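Viral protein F93 (Sulfolobus turreted icosahedral virus, PDB 2CO5) is a winged-helix protein that forms a disulfide-linked dimer and probably binds DNA, perhaps to regulate viral or host transcription. Local coordinates at residues I14-V19 with K36-D41. Residues are numbered along the deposited sequence; the frame is centred on the assembly and turned at random.
Sequences ILKVLV and KRFDID
Within the winged-helix domain, the first helix, 9-20, packs against the C-terminal end of helix 30-38, and the join is made by Phe38 reaching in between Lys16 and Val17. The nearest CA atoms, of Val17 and Arg37, are 8.0 Å apart, and the aromatic side chain fills in beside them. It does so with the rim of its ring: CZ lies 3.8 Å from CG of Lys16, while the neighbouring CE2 lies 3.9 Å from CG2 of Val17. Both aliphatic carbons sit near the plane of the ring, leaving its faces to other partners. One of these is His95 of the second subunit, a residue of the purification tag, whose ring stacks on Phe38; Ile91 of that subunit also packs here, and its Lys90 NZ donates a hydrogen bond to Phe38 O. The contact therefore lies where the domain core meets the dimer interface. Val17 is buried, its side chain also touching Leu30, Glu33 and Ile34 farther back along helix 30-38. No hydrogen bond links the two segments; what they share is van der Waals contact at the ring edge. Just past the aromatic residue the helix ends, and Asp39 takes a positive phi of 65° as the chain turns away. Lys16 crosses Phe38 at about a right angle; its chi1 of -179°, with CG anti to the backbone nitrogen, sets the CG methylene beside CZ, and a bend at chi2 (61°) then leads the rest of the chain, NZ included, away from the ring.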
loop_
_atom_site.group_PDB
_atom_site.type_symbol
_atom_site.label_atom_id
_atom_site.label_comp_id
_atom_site.label_asym_id
_atom_site.label_seq_id
_atom_site.Cartn_x
_atom_site.Cartn_y
_atom_site.Cartn_z
ATOM N N ILE B 14 -10.492 -3.357 -2.610
ATOM C CA ILE B 14 -11.713 -3.169 -3.397
ATOM C C ILE B 14 -11.655 -3.968 -4.703
ATOM O O ILE B 14 -12.589 -4.704 -5.025
ATOM C CB ILE B 14 -11.969 -1.679 -3.727
ATOM C CG1 ILE B 14 -12.400 -0.917 -2.462
ATOM C CG2 ILE B 14 -13.031 -1.555 -4.810
ATOM C CD1 ILE B 14 -12.445 0.591 -2.624
ATOM N N LEU B 15 -10.562 -3.814 -5.446
ATOM C CA LEU B 15 -10.374 -4.534 -6.718
ATOM C C LEU B 15 -10.327 -6.053 -6.536
ATOM O O LEU B 15 -10.818 -6.801 -7.381
ATOM C CB LEU B 15 -9.094 -4.056 -7.423
ATOM C CG LEU B 15 -9.230 -2.915 -8.441
ATOM C CD1 LEU B 15 -10.351 -1.975 -8.077
ATOM C CD2 LEU B 15 -7.912 -2.158 -8.618
ATOM N N LYS B 16 -9.723 -6.502 -5.438
ATOM C CA LYS B 16 -9.597 -7.931 -5.167
ATOM C C LYS B 16 -10.962 -8.554 -4.884
ATOM O O LYS B 16 -11.228 -9.683 -5.307
ATOM C CB LYS B 16 -8.630 -8.170 -4.000
ATOM C CG LYS B 16 -8.393 -9.647 -3.612
ATOM C CD LYS B 16 -7.793 -10.451 -4.734
ATOM C CE LYS B 16 -7.480 -11.881 -4.293
ATOM N NZ LYS B 16 -7.194 -12.762 -5.460
ATOM N N VAL B 17 -11.816 -7.821 -4.169
ATOM C CA VAL B 17 -13.171 -8.286 -3.849
ATOM C C VAL B 17 -14.036 -8.395 -5.114
ATOM O O VAL B 17 -14.850 -9.312 -5.236
ATOM C CB VAL B 17 -13.844 -7.388 -2.774
ATOM C CG1 VAL B 17 -15.364 -7.582 -2.745
ATOM C CG2 VAL B 17 -13.252 -7.683 -1.408
ATOM N N LEU B 18 -13.841 -7.473 -6.052
ATOM C CA LEU B 18 -14.470 -7.569 -7.377
ATOM C C LEU B 18 -14.011 -8.810 -8.152
ATOM O O LEU B 18 -14.839 -9.586 -8.618
ATOM C CB LEU B 18 -14.204 -6.301 -8.198
ATOM C CG LEU B 18 -15.305 -5.241 -8.116
ATOM C CD1 LEU B 18 -16.489 -5.672 -8.964
ATOM C CD2 LEU B 18 -15.725 -4.992 -6.670
ATOM N N VAL B 19 -12.699 -8.992 -8.276
ATOM C CA VAL B 19 -12.125 -10.170 -8.950
ATOM C C VAL B 19 -12.584 -11.481 -8.300
ATOM O O VAL B 19 -12.932 -12.438 -8.991
ATOM C CB VAL B 19 -10.580 -10.115 -8.953
ATOM C CG1 VAL B 19 -9.978 -11.449 -9.396
ATOM C CG2 VAL B 19 -10.097 -8.986 -9.841
ATOM N N LYS B 36 -15.896 -9.400 5.711
ATOM C CA LYS B 36 -15.886 -10.840 5.921
ATOM C C LYS B 36 -14.675 -11.519 5.282
ATOM O O LYS B 36 -14.144 -12.474 5.837
ATOM C CB LYS B 36 -17.214 -11.492 5.503
ATOM C CG LYS B 36 -17.460 -11.712 4.022
ATOM C CD LYS B 36 -18.288 -12.988 3.835
ATOM C CE LYS B 36 -18.844 -13.112 2.430
ATOM N NZ LYS B 36 -19.334 -14.485 2.144
ATOM N N ARG B 37 -14.228 -11.016 4.134
ATOM C CA ARG B 37 -13.058 -11.590 3.457
ATOM C C ARG B 37 -11.723 -11.111 4.046
ATOM O O ARG B 37 -10.771 -11.884 4.103
ATOM C CB ARG B 37 -13.099 -11.304 1.947
ATOM C CG ARG B 37 -14.306 -11.909 1.210
ATOM C CD ARG B 37 -14.282 -13.424 1.199
ATOM N NE ARG B 37 -15.585 -13.984 0.832
ATOM C CZ ARG B 37 -15.920 -14.451 -0.371
ATOM N NH1 ARG B 37 -15.052 -14.451 -1.380
ATOM N NH2 ARG B 37 -17.143 -14.929 -0.567
ATOM N N PHE B 38 -11.649 -9.857 4.486
ATOM C CA PHE B 38 -10.376 -9.290 4.943
ATOM C C PHE B 38 -10.318 -8.845 6.403
ATOM O O PHE B 38 -9.261 -8.424 6.864
ATOM C CB PHE B 38 -9.966 -8.129 4.033
ATOM C CG PHE B 38 -9.532 -8.572 2.670
ATOM C CD1 PHE B 38 -8.272 -9.133 2.479
ATOM C CD2 PHE B 38 -10.392 -8.472 1.582
ATOM C CE1 PHE B 38 -7.871 -9.566 1.227
ATOM C CE2 PHE B 38 -9.995 -8.901 0.325
ATOM C CZ PHE B 38 -8.731 -9.450 0.146
ATOM N N ASP B 39 -11.433 -8.926 7.125
ATOM C CA ASP B 39 -11.470 -8.515 8.533
ATOM C C ASP B 39 -11.223 -7.012 8.699
ATOM O O ASP B 39 -10.806 -6.565 9.766
ATOM C CB ASP B 39 -10.435 -9.321 9.345
ATOM C CG ASP B 39 -10.916 -9.664 10.740
ATOM O OD1 ASP B 39 -12.092 -10.059 10.889
ATOM O OD2 ASP B 39 -10.109 -9.559 11.691
ATOM N N ILE B 40 -11.495 -6.241 7.648
ATOM C CA ILE B 40 -11.303 -4.796 7.655
ATOM C C ILE B 40 -12.654 -4.107 7.491
ATOM O O ILE B 40 -13.427 -4.437 6.588
ATOM C CB ILE B 40 -10.360 -4.348 6.515
ATOM C CG1 ILE B 40 -8.976 -4.973 6.688
ATOM C CG2 ILE B 40 -10.225 -2.822 6.476
ATOM C CD1 ILE B 40 -8.085 -4.796 5.476
ATOM N N ASP B 41 -12.930 -3.157 8.379
ATOM C CA ASP B 41 -14.170 -2.389 8.359
ATOM C C ASP B 41 -13.863 -0.988 7.844
ATOM O O ASP B 41 -13.324 -0.155 8.572
ATOM C CB ASP B 41 -14.777 -2.315 9.770
ATOM C CG ASP B 41 -16.280 -2.045 9.760
ATOM O OD1 ASP B 41 -16.885 -2.074 8.668
ATOM O OD2 ASP B 41 -16.860 -1.824 10.852
#